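Local coordinates for twin-arginine translocation pathway signal protein (Burkholderia phytofirmans, PDB 2RJO) that probably serves as the periplasmic sugar-binding component of a transport system, holding beta-D-galactopyranose in the cleft between its two lobes, at residues A[93-98]-A[152-157]; A[18-23]-A[68-73]; A[272-275]-A[281-284]; A[99-104]-A[108-113]. One frame throughout, in Å; residues are numbered along the deposited sequence.

Overall arrangement
Contacts 1 and 2 line the galactose pocket, and their centres lie about 14 Å apart. They touch directly, with N96 ND2 2.6 Å from P71 O, and strands 65-69 and 90-94 that lead into them are neighbours in one sheet. Contact 1 reaches from that lobe to helix 149-163 of the other, so the sugar lies between the lobes. Contacts 3 and 4 sit further out on the same sheet, about 9 Å apart between centres, joined by the bond of R282 O to H113 N at 2.9 Å. Contact 4 is nested within the loop closed by contact 1, and T93 N meets A112 O at 2.8 Å.

Contact 1: residues A[93-98]-A[152-157]. With GAL (beta-D-galactopyranose), chain B.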
loop_
_atom_site.group_PDB
_atom_site.type_symbol
_atom_site.label_atom_id
_atom_site.label_comp_id
_atom_site.label_asym_id
_atom_site.label_seq_id
_atom_site.Cartn_x
_atom_site.Cartn_y
_atom_site.Cartn_z
ATOM N N THR A 93 5.508 -11.109 -1.686
ATOM C CA THR A 93 5.139 -10.235 -0.576
ATOM C C THR A 93 4.990 -8.786 -1.020
ATOM O O THR A 93 5.683 -8.332 -1.922
ATOM C CB THR A 93 6.190 -10.310 0.558
ATOM O OG1 THR A 93 6.036 -11.545 1.261
ATOM C CG2 THR A 93 6.004 -9.173 1.538
ATOM N N ILE A 94 4.080 -8.070 -0.371
ATOM C CA ILE A 94 3.837 -6.670 -0.683
ATOM C C ILE A 94 3.872 -5.828 0.589
ATOM O O ILE A 94 3.192 -6.147 1.556
ATOM C CB ILE A 94 2.442 -6.458 -1.320
ATOM C CG1 ILE A 94 2.213 -7.452 -2.459
ATOM C CG2 ILE A 94 2.331 -5.038 -1.851
ATOM C CD1 ILE A 94 3.098 -7.216 -3.659
ATOM N N TRP A 95 4.669 -4.763 0.587
ATOM C CA TRP A 95 4.741 -3.845 1.723
ATOM C C TRP A 95 5.416 -4.282 3.025
ATOM O O TRP A 95 6.457 -3.746 3.390
ATOM C CB TRP A 95 3.332 -3.344 2.089
ATOM C CG TRP A 95 2.676 -2.396 1.093
ATOM C CD1 TRP A 95 1.444 -2.534 0.526
ATOM C CD2 TRP A 95 3.222 -1.176 0.563
ATOM N NE1 TRP A 95 1.188 -1.483 -0.327
ATOM C CE2 TRP A 95 2.259 -0.636 -0.322
ATOM C CE3 TRP A 95 4.425 -0.490 0.749
ATOM C CZ2 TRP A 95 2.471 0.559 -1.017
ATOM C CZ3 TRP A 95 4.634 0.705 0.049
ATOM C CH2 TRP A 95 3.662 1.209 -0.817
ATOM N N ASN A 96 4.816 -5.238 3.731
ATOM C CA ASN A 96 5.329 -5.656 5.039
ATOM C C ASN A 96 6.159 -6.937 5.141
ATOM O O ASN A 96 5.768 -7.993 4.654
ATOM C CB ASN A 96 4.161 -5.766 6.036
ATOM C CG ASN A 96 3.318 -4.505 6.112
ATOM O OD1 ASN A 96 3.813 -3.427 6.425
ATOM N ND2 ASN A 96 2.029 -4.643 5.827
ATOM N N LYS A 97 7.302 -6.822 5.808
ATOM C CA LYS A 97 8.194 -7.946 6.039
ATOM C C LYS A 97 9.347 -7.491 6.925
ATOM O O LYS A 97 9.663 -6.298 6.983
ATOM C CB LYS A 97 8.772 -8.481 4.724
ATOM C CG LYS A 97 9.951 -7.675 4.188
ATOM C CD LYS A 97 10.648 -8.404 3.046
ATOM C CE LYS A 97 11.909 -7.672 2.599
ATOM N NZ LYS A 97 12.996 -7.652 3.625
ATOM N N PRO A 98 9.987 -8.438 7.631
ATOM C CA PRO A 98 11.113 -8.085 8.500
ATOM C C PRO A 98 12.285 -7.676 7.614
ATOM O O PRO A 98 12.379 -8.110 6.470
ATOM C CB PRO A 98 11.402 -9.388 9.247
ATOM C CG PRO A 98 10.083 -10.131 9.201
ATOM C CD PRO A 98 9.616 -9.856 7.801
ATOM N N ILE A 152 6.003 3.212 8.841
ATOM C CA ILE A 152 7.262 3.668 9.406
ATOM C C ILE A 152 8.017 4.562 8.422
ATOM O O ILE A 152 8.534 5.623 8.795
ATOM C CB ILE A 152 8.158 2.448 9.783
ATOM C CG1 ILE A 152 7.522 1.670 10.929
ATOM C CG2 ILE A 152 9.551 2.898 10.155
ATOM C CD1 ILE A 152 8.250 0.364 11.250
ATOM N N GLU A 153 8.067 4.143 7.164
ATOM C CA GLU A 153 8.775 4.909 6.153
ATOM C C GLU A 153 8.093 6.229 5.808
ATOM O O GLU A 153 8.751 7.256 5.763
ATOM C CB GLU A 153 8.971 4.068 4.885
ATOM C CG GLU A 153 9.610 2.722 5.153
ATOM C CD GLU A 153 10.097 2.029 3.891
ATOM O OE1 GLU A 153 9.384 2.066 2.863
ATOM O OE2 GLU A 153 11.194 1.432 3.937
ATOM N N ARG A 154 6.782 6.207 5.572
ATOM C CA ARG A 154 6.045 7.431 5.234
ATOM C C ARG A 154 6.148 8.457 6.374
ATOM O O ARG A 154 6.307 9.658 6.141
ATOM C CB ARG A 154 4.579 7.090 4.943
ATOM C CG ARG A 154 4.422 6.134 3.762
ATOM C CD ARG A 154 3.003 5.599 3.591
ATOM N NE ARG A 154 2.974 4.528 2.594
ATOM C CZ ARG A 154 1.887 3.853 2.225
ATOM N NH1 ARG A 154 0.701 4.124 2.766
ATOM N NH2 ARG A 154 1.990 2.897 1.311
ATOM N N LYS A 155 6.065 7.966 7.604
ATOM C CA LYS A 155 6.177 8.820 8.775
ATOM C C LYS A 155 7.582 9.403 8.799
ATOM O O LYS A 155 7.794 10.546 9.225
ATOM C CB LYS A 155 5.953 8.023 10.051
ATOM C CG LYS A 155 6.110 8.853 11.306
ATOM C CD LYS A 155 6.029 7.989 12.540
ATOM C CE LYS A 155 6.078 8.843 13.804
ATOM N NZ LYS A 155 6.219 7.991 15.006
ATOM N N ALA A 156 8.541 8.612 8.339
ATOM C CA ALA A 156 9.922 9.055 8.300
ATOM C C ALA A 156 10.018 10.145 7.242
ATOM O O ALA A 156 10.764 11.116 7.394
ATOM C CB ALA A 156 10.838 7.881 7.956
ATOM N N GLY A 157 9.252 9.976 6.164
ATOM C CA GLY A 157 9.241 10.969 5.108
ATOM C C GLY A 157 8.650 12.273 5.622
ATOM O O GLY A 157 9.113 13.356 5.250
HETATM C C1 GAL B . -3.080 -0.294 3.499
HETATM C C2 GAL B . -2.607 1.081 2.973
HETATM C C3 GAL B . -1.419 0.860 2.010
HETATM C C4 GAL B . -0.288 0.152 2.777
HETATM C C5 GAL B . -0.867 -1.196 3.292
HETATM C C6 GAL B . 0.218 -1.921 4.062
HETATM O O1 GAL B . -4.175 -0.094 4.411
HETATM O O2 GAL B . -3.672 1.716 2.268
HETATM O O3 GAL B . -0.939 2.113 1.527
HETATM O O4 GAL B . 0.095 0.963 3.887
HETATM O O5 GAL B . -1.993 -0.962 4.200
HETATM O O6 GAL B . -0.324 -3.147 4.516
#
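The galactose pocket is closed here from both lobes: W95, just past strand 90-94, meets R154 of helix 149-163. The guanidinium stands nearly upright on the indole, the two planes 83° apart, and it is the edge of the group that faces the ring. NH2 does the touching, 3.2 Å from W95 CH2 and over the six-membered ring toward its rim. R154 CZ lies 4.8 Å from the centroid of that ring and 23° off its normal, a cation-pi contact over the face. The arginine chain is extended from CG to NE, chi2 171°, which carries its end across the cleft. Such a sugar held between two lobes, with an aromatic ring against it, is the familiar arrangement of periplasmic sugar-binding proteins. Here the indole offers the same face to both partners, for GAL C4 also lies above it and W95 CD1 is 3.8 Å from GAL C6. Both terminal nitrogens of R154 converge on one sugar hydroxyl, NH1 at 2.9 Å and NH2 at 3.0 Å from GAL O3. At the other end of the ligand N96 ND2 gives a weak bond to GAL O6 at 3.1 Å. W95 is the centre of a classic gamma turn closed by N96 N to I94 O, and its NE1 is bonded to Y19 OH. W251 packs edge-to-face with the indole, while R154 NH1 also reaches the carbonyl of A204.

Contact 2: residues A[18-23]-A[68-73]; sequences PYYTAF and NVDPND. With GAL (beta-D-galactopyranose), chain B.
Y20 and D70 are joined by the direct hydrogen bond of this contact: Y20 OH donates to D70 OD2 at 2.7 Å. It comes from well above the carboxylate plane, 69° out of it, while the carboxylate lies at the edge of the tyrosine ring. The other carboxylate oxygen serves the ligand, GAL O6 donating to D70 OD1 at 2.8 Å. D70 reaches from the strand to both the sugar O6 and the Y20 hydroxyl because its CG is trans to N (chi1 -180°).

Two waters add a second layer. One links Y19 OH, at 2.6 Å, to D70 OD2, to which it donates. The other donates to Y20 OH and to D70 O, so the side chain and backbone of D70 are both tied to helix 18-34. Y19 OH is also bonded to W95.

Packing makes up the rest. The Y19 ring lays a face over GAL C3, and F23 CZ rests 3.8 Å from N68 ND2, an amide whose protons go to the carbonyls of L256 and G257 on helix 253-268.

Helix 18-34 thus lies against the end of strand 65-69, which runs between strands 7-12 and 90-94; F23 also packs on C10 and F12 of strand 7-12.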
loop_
_atom_site.group_PDB
_atom_site.type_symbol
_atom_site.label_atom_id
_atom_site.label_comp_id
_atom_site.label_asym_id
_atom_site.label_seq_id
_atom_site.Cartn_x
_atom_site.Cartn_y
_atom_site.Cartn_z
ATOM N N PRO A 18 -10.750 1.123 -0.174
ATOM C CA PRO A 18 -10.715 1.066 -1.642
ATOM C C PRO A 18 -9.361 0.640 -2.216
ATOM O O PRO A 18 -9.275 0.124 -3.335
ATOM C CB PRO A 18 -11.143 2.475 -2.061
ATOM C CG PRO A 18 -10.804 3.333 -0.867
ATOM C CD PRO A 18 -11.176 2.452 0.296
ATOM N N TYR A 19 -8.302 0.848 -1.446
ATOM C CA TYR A 19 -6.976 0.441 -1.890
ATOM C C TYR A 19 -7.012 -1.059 -2.200
ATOM O O TYR A 19 -6.579 -1.493 -3.262
ATOM C CB TYR A 19 -5.933 0.713 -0.796
ATOM C CG TYR A 19 -4.607 0.054 -1.077
ATOM C CD1 TYR A 19 -3.672 0.647 -1.926
ATOM C CD2 TYR A 19 -4.309 -1.194 -0.538
ATOM C CE1 TYR A 19 -2.464 0.002 -2.234
ATOM C CE2 TYR A 19 -3.113 -1.848 -0.840
ATOM C CZ TYR A 19 -2.194 -1.250 -1.685
ATOM O OH TYR A 19 -1.017 -1.910 -1.974
ATOM N N TYR A 20 -7.538 -1.834 -1.259
ATOM C CA TYR A 20 -7.633 -3.280 -1.392
ATOM C C TYR A 20 -8.738 -3.732 -2.333
ATOM O O TYR A 20 -8.696 -4.854 -2.845
ATOM C CB TYR A 20 -7.824 -3.922 -0.011
ATOM C CG TYR A 20 -6.562 -3.913 0.818
ATOM C CD1 TYR A 20 -6.536 -3.336 2.088
ATOM C CD2 TYR A 20 -5.382 -4.478 0.331
ATOM C CE1 TYR A 20 -5.360 -3.321 2.854
ATOM C CE2 TYR A 20 -4.204 -4.469 1.088
ATOM C CZ TYR A 20 -4.203 -3.888 2.349
ATOM O OH TYR A 20 -3.048 -3.874 3.099
ATOM N N THR A 21 -9.736 -2.879 -2.550
ATOM C CA THR A 21 -10.806 -3.239 -3.461
ATOM C C THR A 21 -10.174 -3.395 -4.841
ATOM O O THR A 21 -10.485 -4.332 -5.571
ATOM C CB THR A 21 -11.890 -2.154 -3.527
ATOM O OG1 THR A 21 -12.501 -2.008 -2.238
ATOM C CG2 THR A 21 -12.957 -2.545 -4.540
ATOM N N ALA A 22 -9.277 -2.471 -5.178
ATOM C CA ALA A 22 -8.583 -2.489 -6.454
ATOM C C ALA A 22 -7.511 -3.585 -6.471
ATOM O O ALA A 22 -7.321 -4.275 -7.475
ATOM C CB ALA A 22 -7.951 -1.147 -6.701
ATOM N N PHE A 23 -6.808 -3.731 -5.353
ATOM C CA PHE A 23 -5.770 -4.748 -5.241
ATOM C C PHE A 23 -6.363 -6.107 -5.599
ATOM O O PHE A 23 -5.780 -6.878 -6.352
ATOM C CB PHE A 23 -5.243 -4.779 -3.809
ATOM C CG PHE A 23 -4.065 -5.681 -3.613
ATOM C CD1 PHE A 23 -2.839 -5.381 -4.200
ATOM C CD2 PHE A 23 -4.165 -6.808 -2.811
ATOM C CE1 PHE A 23 -1.721 -6.200 -3.991
ATOM C CE2 PHE A 23 -3.048 -7.639 -2.591
ATOM C CZ PHE A 23 -1.828 -7.325 -3.183
ATOM N N ASN A 68 -0.111 -14.099 -3.524
ATOM C CA ASN A 68 0.348 -12.711 -3.580
ATOM C C ASN A 68 -0.239 -12.091 -2.324
ATOM O O ASN A 68 -1.432 -11.790 -2.280
ATOM C CB ASN A 68 -0.189 -11.990 -4.819
ATOM C CG ASN A 68 0.312 -10.559 -4.913
ATOM O OD1 ASN A 68 1.320 -10.214 -4.305
ATOM N ND2 ASN A 68 -0.380 -9.726 -5.689
ATOM N N VAL A 69 0.594 -11.902 -1.305
ATOM C CA VAL A 69 0.117 -11.386 -0.026
ATOM C C VAL A 69 0.722 -10.095 0.521
ATOM O O VAL A 69 1.920 -9.835 0.396
ATOM C CB VAL A 69 0.274 -12.480 1.070
ATOM C CG1 VAL A 69 1.741 -12.899 1.172
ATOM C CG2 VAL A 69 -0.227 -11.970 2.418
ATOM N N ASP A 70 -0.146 -9.303 1.141
ATOM C CA ASP A 70 0.199 -8.039 1.787
ATOM C C ASP A 70 0.070 -8.413 3.275
ATOM O O ASP A 70 -1.021 -8.358 3.836
ATOM C CB ASP A 70 -0.845 -6.971 1.418
ATOM C CG ASP A 70 -0.566 -5.606 2.051
ATOM O OD1 ASP A 70 0.053 -5.540 3.136
ATOM O OD2 ASP A 70 -0.988 -4.587 1.464
ATOM N N PRO A 71 1.178 -8.831 3.920
ATOM C CA PRO A 71 1.158 -9.215 5.337
ATOM C C PRO A 71 0.555 -8.164 6.262
ATOM O O PRO A 71 0.933 -6.996 6.211
ATOM C CB PRO A 71 2.634 -9.474 5.642
ATOM C CG PRO A 71 3.139 -10.009 4.352
ATOM C CD PRO A 71 2.523 -9.042 3.357
ATOM N N ASN A 72 -0.382 -8.603 7.100
ATOM C CA ASN A 72 -1.060 -7.738 8.068
ATOM C C ASN A 72 -0.020 -6.985 8.905
ATOM O O ASN A 72 -0.167 -5.796 9.174
ATOM C CB ASN A 72 -1.958 -8.589 8.972
ATOM C CG ASN A 72 -2.714 -7.769 9.987
ATOM O OD1 ASN A 72 -3.423 -6.822 9.634
ATOM N ND2 ASN A 72 -2.579 -8.136 11.267
ATOM N N ASP A 73 1.033 -7.691 9.299
ATOM C CA ASP A 73 2.123 -7.105 10.078
ATOM C C ASP A 73 3.411 -7.681 9.501
ATOM O O ASP A 73 3.395 -8.725 8.849
ATOM C CB ASP A 73 1.999 -7.471 11.570
ATOM C CG ASP A 73 1.700 -6.254 12.457
ATOM O OD1 ASP A 73 2.038 -5.116 12.041
ATOM O OD2 ASP A 73 1.143 -6.431 13.580
HETATM C C1 GAL B . -3.080 -0.294 3.499
HETATM C C2 GAL B . -2.607 1.081 2.973
HETATM C C3 GAL B . -1.419 0.860 2.010
HETATM C C4 GAL B . -0.288 0.152 2.777
HETATM C C5 GAL B . -0.867 -1.196 3.292
HETATM C C6 GAL B . 0.218 -1.921 4.062
HETATM O O1 GAL B . -4.175 -0.094 4.411
HETATM O O2 GAL B . -3.672 1.716 2.268
HETATM O O3 GAL B . -0.939 2.113 1.527
HETATM O O4 GAL B . 0.095 0.963 3.887
HETATM O O5 GAL B . -1.993 -0.962 4.200
HETATM O O6 GAL B . -0.324 -3.147 4.516
HETATM O O HOH W 1 -1.002 -4.460 -1.371
HETATM O O HOH W 2 -2.809 -6.416 4.438
#

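Contact 3: residues A[272-275]-A[281-284]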
loop_
_atom_site.group_PDB
_atom_site.type_symbol
_atom_site.label_atom_id
_atom_site.label_comp_id
_atom_site.label_asym_id
_atom_site.label_seq_id
_atom_site.Cartn_x
_atom_site.Cartn_y
_atom_site.Cartn_z
ATOM N N ILE A 272 10.866 -18.127 -15.530
ATOM C CA ILE A 272 11.916 -17.209 -15.108
ATOM C C ILE A 272 12.913 -17.924 -14.201
ATOM O O ILE A 272 12.539 -18.768 -13.394
ATOM C CB ILE A 272 11.344 -15.974 -14.382
ATOM C CG1 ILE A 272 10.378 -16.398 -13.270
ATOM C CG2 ILE A 272 10.625 -15.079 -15.374
ATOM C CD1 ILE A 272 9.810 -15.207 -12.495
ATOM N N ASP A 273 14.191 -17.572 -14.338
ATOM C CA ASP A 273 15.256 -18.199 -13.561
ATOM C C ASP A 273 15.607 -17.402 -12.298
ATOM O O ASP A 273 16.653 -16.741 -12.235
ATOM C CB ASP A 273 16.504 -18.342 -14.435
ATOM C CG ASP A 273 17.541 -19.244 -13.821
ATOM O OD1 ASP A 273 17.744 -19.182 -12.586
ATOM O OD2 ASP A 273 18.168 -20.016 -14.582
ATOM N N LEU A 274 14.732 -17.486 -11.299
ATOM C CA LEU A 274 14.905 -16.794 -10.024
ATOM C C LEU A 274 16.333 -16.655 -9.524
ATOM O O LEU A 274 16.775 -15.556 -9.177
ATOM C CB LEU A 274 14.077 -17.494 -8.943
ATOM C CG LEU A 274 12.748 -16.822 -8.601
ATOM C CD1 LEU A 274 12.022 -16.452 -9.869
ATOM C CD2 LEU A 274 11.909 -17.744 -7.741
ATOM N N ALA A 275 17.050 -17.772 -9.481
ATOM C CA ALA A 275 18.427 -17.790 -8.994
ATOM C C ALA A 275 19.362 -16.808 -9.695
ATOM O O ALA A 275 20.336 -16.360 -9.095
ATOM C CB ALA A 275 18.994 -19.199 -9.106
ATOM N N ARG A 281 15.252 -7.155 -8.624
ATOM C CA ARG A 281 14.125 -7.827 -9.264
ATOM C C ARG A 281 13.545 -8.846 -8.290
ATOM O O ARG A 281 12.508 -9.454 -8.547
ATOM C CB ARG A 281 14.561 -8.494 -10.567
ATOM C CG ARG A 281 14.902 -7.460 -11.622
ATOM C CD ARG A 281 15.103 -8.060 -12.977
ATOM N NE ARG A 281 15.109 -7.017 -13.994
ATOM C CZ ARG A 281 15.143 -7.254 -15.301
ATOM N NH1 ARG A 281 15.188 -8.504 -15.749
ATOM N NH2 ARG A 281 15.091 -6.245 -16.155
ATOM N N ARG A 282 14.230 -8.998 -7.161
ATOM C CA ARG A 282 13.829 -9.902 -6.084
ATOM C C ARG A 282 13.168 -9.083 -4.972
ATOM O O ARG A 282 12.151 -9.488 -4.416
ATOM C CB ARG A 282 15.056 -10.642 -5.552
ATOM C CG ARG A 282 15.312 -11.967 -6.251
ATOM C CD ARG A 282 14.274 -12.987 -5.781
ATOM N NE ARG A 282 14.634 -14.334 -6.175
ATOM C CZ ARG A 282 14.362 -15.428 -5.473
ATOM N NH1 ARG A 282 13.725 -15.354 -4.318
ATOM N NH2 ARG A 282 14.715 -16.613 -5.951
ATOM N N GLU A 283 13.772 -7.943 -4.653
ATOM C CA GLU A 283 13.258 -7.004 -3.656
ATOM C C GLU A 283 13.285 -5.672 -4.385
ATOM O O GLU A 283 14.343 -5.063 -4.540
ATOM C CB GLU A 283 14.160 -6.937 -2.428
ATOM C CG GLU A 283 14.056 -8.136 -1.512
ATOM C CD GLU A 283 14.716 -7.899 -0.166
ATOM O OE1 GLU A 283 15.354 -6.839 0.006
ATOM O OE2 GLU A 283 14.603 -8.777 0.720
ATOM N N SER A 284 12.118 -5.222 -4.837
ATOM C CA SER A 284 12.034 -3.995 -5.617
ATOM C C SER A 284 11.242 -2.834 -5.035
ATOM O O SER A 284 10.243 -3.018 -4.342
ATOM C CB SER A 284 11.433 -4.325 -6.990
ATOM O OG SER A 284 11.853 -5.599 -7.464
#
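L274 and R282 cross at about a right angle, L274 CG lying over one face of the guanidinium while the leucine's own main chain comes to the edge of the same group. NH2 is the atom that bears on the leucine: it is 3.2 Å from L274 CB, 3.3 Å from L274 CG and 3.5 Å from L274 CD2. R282 CZ follows at 3.8 Å from L274 CG. The edge of the flat group is turned to the backbone, with L274 C in its plane and A275 N near it, 4.4 Å from R282 NH2. The arginine chain is bent at its second torsion, chi2 -74°, which turns its end back toward the loop. Its first torsion, -91°, is well off a staggered value, and so is that of L274 at -101°, which suggests a fit with some strain on both sides. The contact is one of van der Waals packing, alkyl carbons against a guanidinium in a buried place. P103 packs against R282 as well, and A267 of helix 253-268 against L274. Beyond the arginine, backbone bonds from R282 and S284 to H113 set the start of strand 283-291 alongside strand 110-115. The arrangement is that of a helix-to-strand connection at the rim of an alpha/beta lobe: the loop that leaves helix 253-268 folds back on the residue leading into the next strand of the sheet, far from the sugar pocket.

Contact 4: residues A[99-104]-A[108-113]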
loop_
_atom_site.group_PDB
_atom_site.type_symbol
_atom_site.label_atom_id
_atom_site.label_comp_id
_atom_site.label_asym_id
_atom_site.label_seq_id
_atom_site.Cartn_x
_atom_site.Cartn_y
_atom_site.Cartn_z
ATOM N N LYS A 99 13.181 -6.851 8.132
ATOM C CA LYS A 99 14.321 -6.434 7.339
ATOM C C LYS A 99 15.164 -7.637 6.909
ATOM O O LYS A 99 15.611 -7.709 5.762
ATOM C CB LYS A 99 15.184 -5.459 8.141
ATOM C CG LYS A 99 16.369 -4.887 7.369
ATOM C CD LYS A 99 17.362 -4.228 8.321
ATOM C CE LYS A 99 18.572 -3.683 7.574
ATOM N NZ LYS A 99 19.225 -4.748 6.747
ATOM N N ASP A 100 15.361 -8.591 7.819
ATOM C CA ASP A 100 16.183 -9.777 7.534
ATOM C C ASP A 100 15.589 -10.800 6.579
ATOM O O ASP A 100 16.318 -11.623 6.030
ATOM C CB ASP A 100 16.552 -10.513 8.824
ATOM C CG ASP A 100 17.231 -9.621 9.834
ATOM O OD1 ASP A 100 17.775 -8.558 9.444
ATOM O OD2 ASP A 100 17.225 -9.994 11.030
ATOM N N LEU A 101 14.277 -10.769 6.392
ATOM C CA LEU A 101 13.634 -11.723 5.497
ATOM C C LEU A 101 13.852 -11.350 4.032
ATOM O O LEU A 101 13.287 -10.362 3.552
ATOM C CB LEU A 101 12.138 -11.786 5.782
ATOM C CG LEU A 101 11.395 -12.908 5.068
ATOM C CD1 LEU A 101 11.897 -14.241 5.601
ATOM C CD2 LEU A 101 9.889 -12.770 5.314
ATOM N N HIS A 102 14.662 -12.144 3.327
ATOM C CA HIS A 102 14.952 -11.893 1.913
ATOM C C HIS A 102 14.535 -13.073 1.039
ATOM O O HIS A 102 14.746 -14.241 1.398
ATOM C CB HIS A 102 16.451 -11.649 1.701
ATOM C CG HIS A 102 17.009 -10.530 2.517
ATOM N ND1 HIS A 102 16.647 -9.208 2.321
ATOM C CD2 HIS A 102 17.889 -10.521 3.545
ATOM C CE1 HIS A 102 17.276 -8.449 3.190
ATOM N NE2 HIS A 102 18.039 -9.220 3.951
ATOM N N PRO A 103 13.931 -12.787 -0.126
ATOM C CA PRO A 103 13.512 -13.876 -1.012
ATOM C C PRO A 103 14.654 -14.800 -1.448
ATOM O O PRO A 103 14.456 -16.008 -1.587
ATOM C CB PRO A 103 12.859 -13.148 -2.194
ATOM C CG PRO A 103 13.394 -11.751 -2.112
ATOM C CD PRO A 103 13.464 -11.488 -0.634
ATOM N N TRP A 104 15.841 -14.238 -1.656
ATOM C CA TRP A 104 16.984 -15.048 -2.082
ATOM C C TRP A 104 17.439 -16.066 -1.036
ATOM O O TRP A 104 18.248 -16.949 -1.333
ATOM C CB TRP A 104 18.147 -14.152 -2.510
ATOM C CG TRP A 104 18.472 -13.035 -1.564
ATOM C CD1 TRP A 104 19.165 -13.124 -0.398
ATOM C CD2 TRP A 104 18.136 -11.653 -1.726
ATOM N NE1 TRP A 104 19.280 -11.882 0.184
ATOM C CE2 TRP A 104 18.644 -10.962 -0.611
ATOM C CE3 TRP A 104 17.425 -10.930 -2.697
ATOM C CZ2 TRP A 104 18.498 -9.581 -0.455
ATOM C CZ3 TRP A 104 17.280 -9.559 -2.538
ATOM C CH2 TRP A 104 17.802 -8.903 -1.423
ATOM N N PRO A 108 13.289 -21.426 -4.559
ATOM C CA PRO A 108 12.699 -20.440 -5.473
ATOM C C PRO A 108 11.273 -20.058 -5.032
ATOM O O PRO A 108 10.608 -19.236 -5.676
ATOM C CB PRO A 108 12.682 -21.205 -6.783
ATOM C CG PRO A 108 12.140 -22.555 -6.301
ATOM C CD PRO A 108 12.895 -22.790 -4.967
ATOM N N ASN A 109 10.822 -20.661 -3.932
ATOM C CA ASN A 109 9.475 -20.446 -3.407
ATOM C C ASN A 109 9.109 -18.997 -3.065
ATOM O O ASN A 109 8.000 -18.558 -3.342
ATOM C CB ASN A 109 9.257 -21.351 -2.192
ATOM C CG ASN A 109 9.508 -22.823 -2.510
ATOM O OD1 ASN A 109 8.610 -23.542 -2.951
ATOM N ND2 ASN A 109 10.741 -23.265 -2.310
ATOM N N TYR A 110 10.031 -18.258 -2.466
ATOM C CA TYR A 110 9.781 -16.863 -2.131
ATOM C C TYR A 110 10.219 -16.075 -3.361
ATOM O O TYR A 110 11.361 -15.642 -3.448
ATOM C CB TYR A 110 10.621 -16.450 -0.926
ATOM C CG TYR A 110 10.250 -15.120 -0.315
ATOM C CD1 TYR A 110 9.305 -14.281 -0.908
ATOM C CD2 TYR A 110 10.854 -14.700 0.864
ATOM C CE1 TYR A 110 8.973 -13.058 -0.333
ATOM C CE2 TYR A 110 10.536 -13.494 1.442
ATOM C CZ TYR A 110 9.596 -12.672 0.844
ATOM O OH TYR A 110 9.289 -11.473 1.443
ATOM N N VAL A 111 9.297 -15.903 -4.302
ATOM C CA VAL A 111 9.569 -15.213 -5.557
ATOM C C VAL A 111 10.038 -13.771 -5.448
ATOM O O VAL A 111 11.060 -13.398 -6.030
ATOM C CB VAL A 111 8.339 -15.249 -6.466
ATOM C CG1 VAL A 111 8.652 -14.562 -7.786
ATOM C CG2 VAL A 111 7.908 -16.687 -6.685
ATOM N N ALA A 112 9.297 -12.943 -4.722
ATOM C CA ALA A 112 9.711 -11.558 -4.606
ATOM C C ALA A 112 8.942 -10.737 -3.585
ATOM O O ALA A 112 7.866 -11.115 -3.136
ATOM C CB ALA A 112 9.629 -10.877 -5.983
ATOM N N HIS A 113 9.540 -9.611 -3.218
ATOM C CA HIS A 113 8.949 -8.658 -2.295
ATOM C C HIS A 113 8.843 -7.366 -3.097
ATOM O O HIS A 113 9.810 -6.946 -3.742
ATOM C CB HIS A 113 9.852 -8.433 -1.080
ATOM C CG HIS A 113 9.336 -7.391 -0.137
ATOM N ND1 HIS A 113 8.139 -7.523 0.534
ATOM C CD2 HIS A 113 9.831 -6.182 0.215
ATOM C CE1 HIS A 113 7.919 -6.442 1.256
ATOM N NE2 HIS A 113 8.930 -5.610 1.079
#
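P103 lies over one face of the Y110 ring, its CA and CB side nearest. Its CB is 3.9 Å from the ring centroid and 16° off the normal, a CH-pi contact, and P103 CA comes within 3.4 Å of Y110 CD2. The same CB also approaches the backbone, 3.2 Å from Y110 O. L101 comes to another part of the tyrosine: its CG sits at the ring edge, 3.8 Å from Y110 CE2. Proline over one face and leucine at the edge pack against two sides of the ring, which would restrict its rotation. A chi2 of -6° brings the ring plane nearly in line with the CA-CB bond.

Around this first shell, Y110 is itself the centre of an inverse gamma turn, with a weak bond from V111 N to N109 O at 3.1 Å, just after the cis peptide that precedes P108. Y110 OH makes a weak hydrogen bond to T93 OG1 on the adjoining strand. V81 of helix 74-87 touches both L101 and the tyrosine. Next to the proline, H102 ND1 is bonded to E283, while K97 NZ takes the carbonyl of L101.

The loop joins two parallel neighbours, strands 90-94 and 110-115, of the mixed sheet in this lobe of the periplasmic binding protein fold, with no alpha-helix between them, only a short 3-10 segment at P103-W104, and it packs on the first residue of strand 110-115, the strand it leads into.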